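Local coordinates for protein NanS-p (Escherichia phage vB_EcoP_24B, PDB 6YP6) that is a phage-encoded carbohydrate esterase of the NanS-p type, whose chain here forms a beta-rich domain that probably binds carbohydrate, at residues A[152-158]-A[169-175]. Residues are numbered along the deposited sequence.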
ATOM      1  N   TRP A 152      13.558   6.525  -6.192  1.00  8.67           N
ATOM      2  CA  TRP A 152      12.842   5.283  -5.955  1.00  8.58           C
ATOM      3  C   TRP A 152      12.999   4.831  -4.508  1.00  8.33           C
ATOM      4  O   TRP A 152      14.067   4.968  -3.898  1.00  9.55           O
ATOM      5  CB  TRP A 152      13.358   4.187  -6.896  1.00  9.11           C
ATOM      6  CG  TRP A 152      12.908   4.355  -8.301  1.00  9.05           C
ATOM      7  CD1 TRP A 152      13.601   4.902  -9.336  1.00  9.76           C
ATOM      8  CD2 TRP A 152      11.631   3.985  -8.822  1.00  8.78           C
ATOM      9  NE1 TRP A 152      12.828   4.890 -10.479  1.00  9.83           N
ATOM     10  CE2 TRP A 152      11.611   4.338 -10.181  1.00  9.32           C
ATOM     11  CE3 TRP A 152      10.493   3.400  -8.264  1.00  8.71           C
ATOM     12  CZ2 TRP A 152      10.499   4.118 -10.989  1.00  9.49           C
ATOM     13  CZ3 TRP A 152       9.402   3.193  -9.069  1.00  8.91           C
ATOM     14  CH2 TRP A 152       9.409   3.544 -10.418  1.00  9.24           C
ATOM     15  N   HIS A 153      11.923   4.236  -3.988  1.00  7.89           N
ATOM     16  CA  HIS A 153      11.878   3.655  -2.656  1.00  7.86           C
ATOM     17  C   HIS A 153      11.149   2.324  -2.711  1.00  8.08           C
ATOM     18  O   HIS A 153      10.356   2.071  -3.625  1.00  8.19           O
ATOM     19  CB  HIS A 153      11.175   4.591  -1.666  1.00  8.14           C
ATOM     20  CG  HIS A 153      11.906   5.873  -1.491  1.00  8.47           C
ATOM     21  ND1 HIS A 153      13.010   5.990  -0.681  1.00  9.27           N
ATOM     22  CD2 HIS A 153      11.759   7.070  -2.101  1.00  8.96           C
ATOM     23  CE1 HIS A 153      13.497   7.214  -0.784  1.00  9.80           C
ATOM     24  NE2 HIS A 153      12.742   7.895  -1.624  1.00  9.61           N
ATOM     25  N   THR A 154      11.402   1.496  -1.707  1.00  8.46           N
ATOM     26  CA  THR A 154      10.663   0.263  -1.530  1.00  8.44           C
ATOM     27  C   THR A 154      10.011   0.244  -0.158  1.00  8.33           C
ATOM     28  O   THR A 154      10.551   0.770   0.825  1.00  8.53           O
ATOM     29  CB  THR A 154      11.552  -0.980  -1.709  1.00  9.26           C
ATOM     30  OG1 THR A 154      12.586  -0.989  -0.719  1.00 10.10           O
ATOM     31  CG2 THR A 154      12.166  -1.000  -3.090  1.00 10.24           C
ATOM     32  N   LEU A 155       8.839  -0.379  -0.102  1.00  8.30           N
ATOM     33  CA  LEU A 155       8.105  -0.524   1.140  1.00  8.23           C
ATOM     34  C   LEU A 155       7.537  -1.929   1.173  1.00  8.20           C
ATOM     35  O   LEU A 155       6.943  -2.371   0.188  1.00  9.60           O
ATOM     36  CB  LEU A 155       6.970   0.506   1.204  1.00  8.86           C
ATOM     37  CG  LEU A 155       6.066   0.442   2.433  1.00  9.44           C
ATOM     38  CD1 LEU A 155       6.849   0.676   3.705  1.00  9.92           C
ATOM     39  CD2 LEU A 155       4.938   1.473   2.309  1.00  9.87           C
ATOM     40  N   ALA A 156       7.698  -2.632   2.277  1.00  7.63           N
ATOM     41  CA  ALA A 156       7.085  -3.936   2.443  1.00  7.74           C
ATOM     42  C   ALA A 156       6.557  -4.048   3.861  1.00  7.39           C
ATOM     43  O   ALA A 156       7.019  -3.354   4.777  1.00  7.91           O
ATOM     44  CB  ALA A 156       8.049  -5.076   2.126  1.00  8.21           C
ATOM     45  N   PHE A 157       5.587  -4.945   4.021  1.00  7.52           N
ATOM     46  CA  PHE A 157       5.008  -5.299   5.314  1.00  7.67           C
ATOM     47  C   PHE A 157       5.119  -6.809   5.409  1.00  8.06           C
ATOM     48  O   PHE A 157       4.472  -7.526   4.645  1.00  8.40           O
ATOM     49  CB  PHE A 157       3.565  -4.820   5.393  1.00  8.09           C
ATOM     50  CG  PHE A 157       3.460  -3.338   5.267  1.00  8.17           C
ATOM     51  CD1 PHE A 157       3.633  -2.530   6.377  1.00  9.33           C
ATOM     52  CD2 PHE A 157       3.273  -2.742   4.038  1.00  8.54           C
ATOM     53  CE1 PHE A 157       3.582  -1.153   6.271  1.00  9.96           C
ATOM     54  CE2 PHE A 157       3.206  -1.365   3.928  1.00  9.82           C
ATOM     55  CZ  PHE A 157       3.370  -0.570   5.051  1.00 10.22           C
ATOM     56  N   ARG A 158       5.979  -7.282   6.304  1.00  8.28           N
ATOM     57  CA  ARG A 158       6.311  -8.693   6.424  1.00  8.50           C
ATOM     58  C   ARG A 158       5.496  -9.337   7.537  1.00  8.50           C
ATOM     59  O   ARG A 158       5.519  -8.877   8.686  1.00  9.04           O
ATOM     60  CB  ARG A 158       7.809  -8.892   6.684  1.00  9.25           C
ATOM     61  CG  ARG A 158       8.243 -10.347   6.610  1.00 10.18           C
ATOM     62  CD  ARG A 158       9.765 -10.535   6.711  1.00 11.25           C
ATOM     63  NE  ARG A 158      10.251 -10.115   8.022  1.00 11.65           N
ATOM     64  CZ  ARG A 158      11.074  -9.097   8.261  1.00 10.99           C
ATOM     65  NH1 ARG A 158      11.598  -8.372   7.273  1.00 11.43           N
ATOM     66  NH2 ARG A 158      11.373  -8.804   9.516  1.00 11.50           N
ATOM     67  N   PRO A 169       7.493  -3.584   9.197  1.00  8.02           N
ATOM     68  CA  PRO A 169       7.653  -2.767   7.993  1.00  8.45           C
ATOM     69  C   PRO A 169       9.100  -2.821   7.542  1.00  8.42           C
ATOM     70  O   PRO A 169      10.014  -2.879   8.365  1.00  9.67           O
ATOM     71  CB  PRO A 169       7.261  -1.370   8.474  1.00  9.24           C
ATOM     72  CG  PRO A 169       7.681  -1.352   9.946  1.00  9.54           C
ATOM     73  CD  PRO A 169       7.561  -2.771  10.431  1.00  8.72           C
ATOM     74  N   VAL A 170       9.305  -2.828   6.231  1.00  8.33           N
ATOM     75  CA  VAL A 170      10.630  -2.870   5.625  1.00  8.31           C
ATOM     76  C   VAL A 170      10.720  -1.656   4.713  1.00  8.27           C
ATOM     77  O   VAL A 170       9.971  -1.552   3.731  1.00  8.43           O
ATOM     78  CB  VAL A 170      10.887  -4.173   4.857  1.00  8.65           C
ATOM     79  CG1 VAL A 170      12.357  -4.269   4.510  1.00  9.35           C
ATOM     80  CG2 VAL A 170      10.442  -5.384   5.670  1.00  9.34           C
ATOM     81  N   ILE A 171      11.600  -0.724   5.048  1.00  8.46           N
ATOM     82  CA  ILE A 171      11.676   0.585   4.418  1.00  9.10           C
ATOM     83  C   ILE A 171      13.017   0.664   3.704  1.00  8.94           C
ATOM     84  O   ILE A 171      14.077   0.624   4.342  1.00  9.59           O
ATOM     85  CB  ILE A 171      11.493   1.706   5.452  1.00 10.08           C
ATOM     86  CG1 ILE A 171      10.065   1.635   6.021  1.00 12.07           C
ATOM     87  CG2 ILE A 171      11.775   3.064   4.848  1.00 10.68           C
ATOM     88  CD1 ILE A 171       9.821   2.509   7.239  1.00 13.01           C
ATOM     89  N   ASP A 172      12.981   0.735   2.374  1.00  8.97           N
ATOM     90  CA  ASP A 172      14.211   0.769   1.577  1.00  9.68           C
ATOM     91  C   ASP A 172      15.163  -0.359   1.982  1.00  9.92           C
ATOM     92  O   ASP A 172      16.377  -0.174   2.095  1.00 10.92           O
ATOM     93  CB  ASP A 172      14.867   2.146   1.638  1.00 10.39           C
ATOM     94  CG  ASP A 172      14.092   3.190   0.853  1.00 11.06           C
ATOM     95  OD1 ASP A 172      13.357   2.811  -0.069  1.00 12.49           O
ATOM     96  OD2 ASP A 172      14.238   4.390   1.140  1.00 12.37           O
ATOM     97  N   GLY A 173      14.598  -1.549   2.190  1.00  9.79           N
ATOM     98  CA  GLY A 173      15.385  -2.741   2.442  1.00 10.23           C
ATOM     99  C   GLY A 173      15.813  -2.953   3.873  1.00 11.28           C
ATOM    100  O   GLY A 173      16.546  -3.911   4.143  1.00 12.18           O
ATOM    101  N   GLN A 174      15.384  -2.105   4.799  1.00 11.10           N
ATOM    102  CA  GLN A 174      15.757  -2.241   6.196  1.00 11.67           C
ATOM    103  C   GLN A 174      14.518  -2.283   7.067  1.00 10.27           C
ATOM    104  O   GLN A 174      13.641  -1.428   6.951  1.00 10.11           O
ATOM    105  CB  GLN A 174      16.648  -1.077   6.607  1.00 14.48           C
ATOM    106  CG  GLN A 174      17.288  -1.227   7.939  1.00 17.36           C
ATOM    107  CD  GLN A 174      18.419  -0.236   8.104  1.00 20.02           C
ATOM    108  OE1 GLN A 174      19.384  -0.244   7.339  1.00 21.38           O
ATOM    109  NE2 GLN A 174      18.291   0.644   9.083  1.00 21.11           N
ATOM    110  N   ASP A 175      14.466  -3.267   7.953  1.00  9.52           N
ATOM    111  CA  ASP A 175      13.344  -3.356   8.868  1.00 10.12           C
ATOM    112  C   ASP A 175      13.226  -2.089   9.708  1.00 10.75           C
ATOM    113  O   ASP A 175      14.222  -1.551  10.216  1.00 12.29           O
ATOM    114  CB  ASP A 175      13.498  -4.519   9.848  1.00 10.27           C
ATOM    115  CG  ASP A 175      13.278  -5.883   9.229  1.00 10.09           C
ATOM    116  OD1 ASP A 175      12.929  -5.977   8.022  1.00 10.46           O
ATOM    117  OD2 ASP A 175      13.452  -6.876   9.991  1.00 10.78           O
TER
HETATM  118  O   HOH W   1      11.757  -2.209   1.586  1.00  9.53           O
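Strands 152-158 and 169-171 run antiparallel, their axes 4.6 Å apart at closest approach and their directions 164° apart. A156 and V170 form the hydrogen-bonded pair, with A156 N to V170 O at 2.9 Å and V170 N to A156 O at 2.8 Å; L155–I171 and F157–P169 are the flanking non-hydrogen-bonded pairs. Beyond I171 the chain reverses through a type I' turn, I171 to Q174, with D172 and G173 both at positive phi. D172 still reaches the first strand through its backbone, D172 N donating to T154 O at 2.9 Å. Its carboxylate then clasps that strand further back: OD1 of D172 accepts from T154 N (2.9 Å), and OD2 of D172 from H153 ND1 (2.7 Å), at the ring edge, near the plane of the imidazole, whose NE2 binds D149. A water joins T154 OG1 (2.7 Å) to G173 N (3.0 Å) and donates weakly to V170 O. The segments belong to two consecutive hairpins of an antiparallel sheet, in which 166-171 lies between 152-159 and 174-180, while strand 71-79 pairs with the other edge of 152-159. L155, F157, P169 and I171 share one sheet face, L155 CD1 lying 4.1 Å from I171 CG1 and F157 CE1 4.3 Å from P169 CB; there L155 and I171 pack on F145 and F157 on L142 of strand 140-147 in the second sheet, and F157 stacks on F117. On the other face A156 CB meets V170 CB at 4.0 Å. R158 extends past V170 to strand 174-180, where its guanidinium forms a two-pronged salt bridge with D175, NH1 to OD1 at 2.8 Å and NH2 to OD2 at 2.9 Å.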